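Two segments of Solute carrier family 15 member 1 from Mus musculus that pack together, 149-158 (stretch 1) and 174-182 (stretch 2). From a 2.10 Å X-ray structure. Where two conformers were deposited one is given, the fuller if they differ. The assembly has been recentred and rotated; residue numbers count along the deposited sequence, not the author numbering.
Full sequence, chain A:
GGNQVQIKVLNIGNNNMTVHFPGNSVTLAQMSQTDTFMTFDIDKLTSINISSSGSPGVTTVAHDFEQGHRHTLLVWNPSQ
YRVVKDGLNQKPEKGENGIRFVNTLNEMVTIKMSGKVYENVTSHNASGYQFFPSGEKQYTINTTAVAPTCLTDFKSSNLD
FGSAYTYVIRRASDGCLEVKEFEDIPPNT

Stretch 1, residues 149-158: TCLTDFKSSN
Stretch 2 174-182: DGCLEVKEF

The strand that includes Phe 154 and the strand from Leu 177 through Phe 182 have N-to-C directions 17° apart, nearly parallel, and their axes come no closer than 9.0 Å. That spacing is too wide for direct backbone pairing; side chains and two bridging waters span the gap. In register, Cys 150 CA lies 5.6 Å from Cys 176 CA, Phe 154 CA 8.4 Å from Val 179 CA, and Ser 156 CA 8.3 Å from Glu 181 CA.

The covalent link is a disulfide. Cys 150 SG and Cys 176 SG are 2.0 Å apart, with chi3 -74° and both chi1 angles m (-67° and -74°). Both cysteines lie outside the strands, at phi/psi -63/146 and -95/-159. Gly 175 precedes the second at 88/-6, where a CB would be jammed against the carbonyl O of Asp 174. Cys 176 N makes a weak hydrogen bond to Asp 174 OD1 at 3.3 Å.

The apolar contact centres on Phe 154 (phi/psi -137/168, chi1 m, chi2 88°). Its CB points toward stretch 2. Val 179 (chi1 t) lies over one ring face, with Phe 154 CD2 4.2 Å from Val 179 CG2. Leu 177 (chi1 m, chi2 t) meets the ring obliquely, with Phe 154 CZ 3.7 Å from Leu 177 CB.

The polar contact centres on the carboxylate of Glu 181 (chi1 m, chi2 t, chi3 13°). Ser 157 (-76/-179, chi1 p) donates from OG to Glu 181 OE1 at 2.8 Å. Ser 157 N gives a weak hydrogen bond to Glu 181 OE2, at 3.3 Å and 121°. Ser 156 OG (chi1 p) instead donates to Ser 157 O at 3.0 Å.

Water 1 joins the backbones near the disulfide: it donates to Leu 151 O at 2.6 Å and accepts from Leu 177 N at 2.8 Å. Water 2 lies 2.9 Å from both Lys 155 O and Glu 181 OE2.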

# COMPACT_ATOMS: atom_id res chain seq x y z
N THR A 149 -22.17 23.40 11.62
CA THR A 149 -21.93 24.20 12.82
C THR A 149 -20.87 23.58 13.76
O THR A 149 -20.30 24.31 14.58
CB THR A 149 -23.24 24.43 13.57
OG1 THR A 149 -23.82 23.16 13.91
CG2 THR A 149 -24.24 25.28 12.79
N CYS A 150 -20.61 22.26 13.62
CA CYS A 150 -19.63 21.49 14.41
C CYS A 150 -18.21 21.99 14.20
O CYS A 150 -17.84 22.37 13.08
CB CYS A 150 -19.71 20.00 14.09
SG CYS A 150 -21.24 19.17 14.60
N LEU A 151 -17.39 21.93 15.27
CA LEU A 151 -15.97 22.29 15.25
C LEU A 151 -15.14 21.42 14.27
O LEU A 151 -15.22 20.20 14.29
CB LEU A 151 -15.47 22.23 16.71
CG LEU A 151 -14.01 22.47 17.06
CD1 LEU A 151 -13.25 21.20 17.24
CD2 LEU A 151 -13.41 23.80 16.53
N THR A 152 -14.41 22.07 13.36
CA THR A 152 -13.59 21.37 12.35
C THR A 152 -12.08 21.53 12.59
O THR A 152 -11.28 20.96 11.86
CB THR A 152 -13.96 21.82 10.91
OG1 THR A 152 -13.75 23.22 10.77
CG2 THR A 152 -15.38 21.44 10.52
N ASP A 153 -11.71 22.32 13.61
CA ASP A 153 -10.30 22.60 13.92
C ASP A 153 -9.83 21.77 15.08
O ASP A 153 -10.52 21.68 16.09
CB ASP A 153 -10.10 24.10 14.21
CG ASP A 153 -10.53 25.00 13.06
OD1 ASP A 153 -10.02 24.80 11.93
OD2 ASP A 153 -11.35 25.91 13.29
N PHE A 154 -8.68 21.13 14.93
CA PHE A 154 -8.13 20.24 15.94
C PHE A 154 -6.66 20.47 16.08
O PHE A 154 -6.07 21.15 15.25
CB PHE A 154 -8.41 18.76 15.56
CG PHE A 154 -9.87 18.41 15.46
CD1 PHE A 154 -10.55 18.57 14.26
CD2 PHE A 154 -10.57 17.94 16.57
CE1 PHE A 154 -11.91 18.28 14.17
CE2 PHE A 154 -11.93 17.66 16.47
CZ PHE A 154 -12.59 17.81 15.27
N LYS A 155 -6.07 19.91 17.13
CA LYS A 155 -4.64 20.02 17.39
C LYS A 155 -4.11 18.65 17.77
O LYS A 155 -4.71 17.94 18.58
CB LYS A 155 -4.37 21.04 18.53
CG LYS A 155 -4.38 22.49 18.08
CD LYS A 155 -3.97 23.45 19.20
CE LYS A 155 -5.10 23.87 20.10
NZ LYS A 155 -4.64 24.75 21.21
N SER A 156 -2.95 18.29 17.21
CA SER A 156 -2.29 17.04 17.55
C SER A 156 -1.62 17.26 18.90
O SER A 156 -1.45 18.41 19.32
CB SER A 156 -1.24 16.69 16.50
OG SER A 156 -0.03 17.39 16.70
N SER A 157 -1.22 16.17 19.58
CA SER A 157 -0.49 16.34 20.82
C SER A 157 0.98 16.75 20.48
O SER A 157 1.33 16.88 19.30
CB SER A 157 -0.54 15.07 21.67
OG SER A 157 0.11 14.00 21.01
N ASN A 158 1.82 16.93 21.51
CA ASN A 158 3.21 17.28 21.31
C ASN A 158 3.99 16.08 20.79
O ASN A 158 4.61 15.35 21.56
CB ASN A 158 3.84 17.84 22.59
CG ASN A 158 5.23 18.44 22.39
OD1 ASN A 158 5.82 19.01 23.32
ND2 ASN A 158 5.80 18.33 21.20
N ASP A 174 -21.82 14.63 21.86
CA ASP A 174 -22.64 15.78 21.45
C ASP A 174 -23.03 15.76 19.96
O ASP A 174 -23.62 16.73 19.48
CB ASP A 174 -21.95 17.11 21.85
CG ASP A 174 -20.74 17.52 21.01
OD1 ASP A 174 -20.05 16.62 20.47
OD2 ASP A 174 -20.48 18.73 20.90
N GLY A 175 -22.70 14.68 19.24
CA GLY A 175 -23.01 14.54 17.82
C GLY A 175 -21.98 15.11 16.85
O GLY A 175 -22.12 14.93 15.63
N CYS A 176 -20.95 15.79 17.37
CA CYS A 176 -19.89 16.36 16.53
C CYS A 176 -18.68 15.42 16.42
O CYS A 176 -18.84 14.21 16.62
CB CYS A 176 -19.52 17.77 16.99
SG CYS A 176 -20.76 19.02 16.57
N LEU A 177 -17.50 15.94 16.07
CA LEU A 177 -16.29 15.13 15.89
C LEU A 177 -15.38 15.13 17.07
O LEU A 177 -15.25 16.13 17.76
CB LEU A 177 -15.49 15.56 14.65
CG LEU A 177 -16.12 15.30 13.31
CD1 LEU A 177 -15.19 15.68 12.24
CD2 LEU A 177 -16.50 13.86 13.14
N GLU A 178 -14.67 14.02 17.23
CA GLU A 178 -13.71 13.76 18.29
C GLU A 178 -12.60 12.90 17.66
O GLU A 178 -12.88 12.07 16.79
CB GLU A 178 -14.45 12.95 19.37
CG GLU A 178 -13.70 12.69 20.63
CD GLU A 178 -14.64 12.23 21.72
OE1 GLU A 178 -14.98 11.03 21.74
OE2 GLU A 178 -15.08 13.09 22.52
N VAL A 179 -11.37 13.06 18.13
CA VAL A 179 -10.23 12.31 17.66
C VAL A 179 -9.50 11.62 18.83
O VAL A 179 -9.11 12.30 19.78
CB VAL A 179 -9.27 13.19 16.79
CG1 VAL A 179 -8.13 12.34 16.22
CG2 VAL A 179 -10.03 13.89 15.66
N LYS A 180 -9.27 10.30 18.74
CA LYS A 180 -8.50 9.56 19.73
C LYS A 180 -7.14 9.21 19.12
O LYS A 180 -7.07 8.67 18.02
CB LYS A 180 -9.25 8.30 20.21
CG LYS A 180 -8.52 7.63 21.39
CD LYS A 180 -9.45 6.83 22.30
CE LYS A 180 -8.69 6.14 23.41
NZ LYS A 180 -9.59 5.27 24.19
N GLU A 181 -6.06 9.53 19.82
CA GLU A 181 -4.70 9.29 19.33
C GLU A 181 -4.12 7.98 19.87
O GLU A 181 -4.22 7.70 21.06
CB GLU A 181 -3.76 10.44 19.76
CG GLU A 181 -4.26 11.81 19.36
CD GLU A 181 -3.35 12.94 19.75
OE1 GLU A 181 -2.18 12.67 20.12
OE2 GLU A 181 -3.81 14.11 19.71
N PHE A 182 -3.46 7.23 19.00
CA PHE A 182 -2.82 5.98 19.40
C PHE A 182 -1.39 6.03 18.92
O PHE A 182 -1.13 6.43 17.79
CB PHE A 182 -3.54 4.77 18.75
CG PHE A 182 -4.95 4.57 19.25
CD1 PHE A 182 -5.20 3.80 20.38
CD2 PHE A 182 -6.03 5.15 18.59
CE1 PHE A 182 -6.51 3.64 20.86
CE2 PHE A 182 -7.33 4.99 19.08
CZ PHE A 182 -7.56 4.23 20.21
O HOH W 1 -16.59 18.50 15.61
O HOH W 2 -5.69 15.32 17.93